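Local coordinates for protein 6-carboxyhexanoate--CoA ligase (Aquifex aeolicus, PDB 5TV6) that belongs to the BioW family of acyl-CoA ligases and is modelled here with pimelic acid bound, at residues 179-184 and 203-208. Numbering follows the deposited sequence.
Sequences LCWSDD and TPLKEK. With PML (pimelic acid), chain C.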
loop_
_atom_site.group_PDB
_atom_site.type_symbol
_atom_site.label_atom_id
_atom_site.label_comp_id
_atom_site.label_asym_id
_atom_site.label_seq_id
_atom_site.Cartn_x
_atom_site.Cartn_y
_atom_site.Cartn_z
ATOM N N LEU A 179 -5.033 -5.811 4.305
ATOM C CA LEU A 179 -5.975 -6.150 3.251
ATOM C C LEU A 179 -6.054 -4.977 2.283
ATOM O O LEU A 179 -6.147 -3.825 2.715
ATOM C CB LEU A 179 -7.355 -6.464 3.824
ATOM C CG LEU A 179 -8.481 -6.517 2.787
ATOM C CD1 LEU A 179 -8.353 -7.771 1.969
ATOM C CD2 LEU A 179 -9.843 -6.453 3.462
ATOM N N CYS A 180 -6.026 -5.271 0.977
ATOM C CA CYS A 180 -5.887 -4.231 -0.039
ATOM C C CYS A 180 -6.387 -4.735 -1.385
ATOM O O CYS A 180 -6.020 -5.837 -1.807
ATOM C CB CYS A 180 -4.414 -3.792 -0.172
ATOM S SG CYS A 180 -4.046 -2.808 -1.650
ATOM N N TRP A 181 -7.204 -3.930 -2.060
ATOM C CA TRP A 181 -7.322 -4.047 -3.503
ATOM C C TRP A 181 -7.411 -2.652 -4.096
ATOM O O TRP A 181 -7.527 -1.657 -3.383
ATOM C CB TRP A 181 -8.488 -4.949 -3.939
ATOM C CG TRP A 181 -9.894 -4.570 -3.556
ATOM C CD1 TRP A 181 -10.729 -3.727 -4.230
ATOM C CD2 TRP A 181 -10.659 -5.103 -2.462
ATOM N NE1 TRP A 181 -11.953 -3.671 -3.604
ATOM C CE2 TRP A 181 -11.936 -4.506 -2.516
ATOM C CE3 TRP A 181 -10.379 -6.008 -1.434
ATOM C CZ2 TRP A 181 -12.930 -4.781 -1.582
ATOM C CZ3 TRP A 181 -11.362 -6.280 -0.505
ATOM C CH2 TRP A 181 -12.627 -5.666 -0.585
ATOM N N SER A 182 -7.295 -2.580 -5.414
ATOM C CA SER A 182 -7.131 -1.297 -6.071
ATOM C C SER A 182 -8.475 -0.598 -6.217
ATOM O O SER A 182 -9.534 -1.229 -6.224
ATOM C CB SER A 182 -6.493 -1.482 -7.450
ATOM O OG SER A 182 -6.084 -0.253 -8.020
ATOM N N ASP A 183 -8.430 0.724 -6.344
ATOM C CA ASP A 183 -9.642 1.432 -6.717
ATOM C C ASP A 183 -9.739 1.676 -8.213
ATOM O O ASP A 183 -10.821 2.031 -8.689
ATOM C CB ASP A 183 -9.778 2.757 -5.956
ATOM C CG ASP A 183 -8.474 3.495 -5.808
ATOM O OD1 ASP A 183 -7.884 3.879 -6.845
ATOM O OD2 ASP A 183 -8.071 3.729 -4.642
ATOM N N ASP A 184 -8.653 1.480 -8.958
ATOM C CA ASP A 184 -8.731 1.428 -10.409
ATOM C C ASP A 184 -9.777 0.392 -10.814
ATOM O O ASP A 184 -9.703 -0.759 -10.363
ATOM C CB ASP A 184 -7.363 1.070 -10.994
ATOM C CG ASP A 184 -7.342 1.037 -12.521
ATOM O OD1 ASP A 184 -8.321 0.607 -13.162
ATOM O OD2 ASP A 184 -6.305 1.422 -13.097
ATOM N N THR A 203 -6.838 -12.699 -6.968
ATOM C CA THR A 203 -7.533 -12.067 -8.095
ATOM C C THR A 203 -8.958 -12.569 -8.077
ATOM O O THR A 203 -9.196 -13.674 -7.574
ATOM C CB THR A 203 -6.843 -12.317 -9.448
ATOM O OG1 THR A 203 -5.460 -11.988 -9.312
ATOM C CG2 THR A 203 -7.417 -11.408 -10.532
ATOM N N PRO A 204 -9.840 -11.845 -8.802
ATOM C CA PRO A 204 -10.979 -10.930 -8.605
ATOM C C PRO A 204 -11.313 -10.631 -7.147
ATOM O O PRO A 204 -12.159 -11.301 -6.587
ATOM C CB PRO A 204 -12.135 -11.655 -9.293
ATOM C CG PRO A 204 -11.755 -13.071 -9.207
ATOM C CD PRO A 204 -10.312 -12.979 -9.616
ATOM N N LEU A 205 -10.662 -9.636 -6.545
ATOM C CA LEU A 205 -11.120 -9.144 -5.252
ATOM C C LEU A 205 -12.266 -8.144 -5.383
ATOM O O LEU A 205 -12.788 -7.679 -4.364
ATOM C CB LEU A 205 -9.960 -8.518 -4.480
ATOM C CG LEU A 205 -9.198 -9.538 -3.651
ATOM C CD1 LEU A 205 -7.990 -8.924 -2.971
ATOM C CD2 LEU A 205 -10.138 -10.169 -2.630
ATOM N N LYS A 206 -12.677 -7.829 -6.607
ATOM C CA LYS A 206 -13.765 -6.907 -6.875
ATOM C C LYS A 206 -14.108 -7.055 -8.343
ATOM O O LYS A 206 -13.266 -7.460 -9.151
ATOM C CB LYS A 206 -13.381 -5.455 -6.565
ATOM C CG LYS A 206 -12.583 -4.796 -7.695
ATOM C CD LYS A 206 -11.992 -3.452 -7.296
ATOM C CE LYS A 206 -11.471 -2.695 -8.506
ATOM N NZ LYS A 206 -10.833 -1.408 -8.117
ATOM N N GLU A 207 -15.348 -6.711 -8.684
ATOM C CA GLU A 207 -15.796 -6.809 -10.066
ATOM C C GLU A 207 -15.124 -5.746 -10.920
ATOM O O GLU A 207 -14.833 -4.645 -10.457
ATOM C CB GLU A 207 -17.312 -6.643 -10.152
ATOM C CG GLU A 207 -18.008 -7.591 -11.118
ATOM C CD GLU A 207 -18.278 -8.960 -10.511
ATOM O OE1 GLU A 207 -18.057 -9.971 -11.209
ATOM O OE2 GLU A 207 -18.713 -9.022 -9.338
ATOM N N LYS A 208 -14.879 -6.082 -12.181
ATOM C CA LYS A 208 -14.435 -5.061 -13.117
ATOM C C LYS A 208 -15.436 -3.908 -13.113
ATOM O O LYS A 208 -16.622 -4.088 -12.818
ATOM C CB LYS A 208 -14.283 -5.645 -14.521
ATOM C CG LYS A 208 -13.047 -5.160 -15.246
ATOM C CD LYS A 208 -13.125 -5.432 -16.741
ATOM C CE LYS A 208 -12.122 -4.582 -17.537
ATOM N NZ LYS A 208 -10.791 -5.261 -17.706
HETATM C C1 PML C . -3.132 -0.591 -5.737
HETATM O O11 PML C . -3.677 0.094 -4.824
HETATM O O12 PML C . -3.150 -0.202 -6.947
HETATM C C2 PML C . -2.460 -1.911 -5.365
HETATM C C3 PML C . -2.968 -3.018 -6.278
HETATM C C4 PML C . -2.722 -4.401 -5.706
HETATM C C5 PML C . -1.381 -4.951 -6.161
HETATM C C6 PML C . -1.544 -6.443 -6.409
HETATM C C7 PML C . -0.387 -7.014 -7.225
HETATM O O71 PML C . 0.651 -7.368 -6.617
HETATM O O72 PML C . -0.480 -7.133 -8.478
#
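Lys206 crosses the five-membered ring of Trp181 with CB, CG and CD, and carries its ammonium on to the backbone just after that residue. Its CB lies 3.7 Å from Trp181 NE1, at the pyrrole part of the indole. CG, set between the backbone N and the carbonyl carbon of its own residue (chi1 81°), stays near Trp181 CD1, and CD makes the nearest carbon contact, 3.3 Å from that same CD1. CD approaches the ring obliquely. From CG onward the chain is extended, which carries CE past the indole to the carbonyl oxygens of Ser182 and Asp184. At the tip, Lys206 NZ donates to both: 2.6 Å to Asp184 O, and a very short separation to Ser182 O that is doubtful as a precise length. The approach to Asp184 O is from above the carbonyl plane, 59° out of it, with a C=O...N angle of 121°.

The bridged turn follows strand 177-181 of the mixed six-stranded sheet, whereas Lys206 sits in the loop after strand 198-203. Within the turn, Ser182 OG accepts from Asp184 N at 3.2 Å, an ST turn, and donates to O12 of pimelic acid at 3.1 Å. The two carbonyls gripped by the lysine therefore belong to the loop that presents a ligand-binding hydroxyl. Tyr187, Tyr199, Thr160, Arg159 and Arg201 also bond the ligand.

Leu205 packs on Trp181 as well: the two CB atoms are 3.9 Å apart, and Leu205 O stands 3.7 Å above the indole plane, over its centre. Arg77 on helix 73-85 donates to this carbonyl, while Trp181 NE1 makes a weak hydrogen bond to Leu212 O.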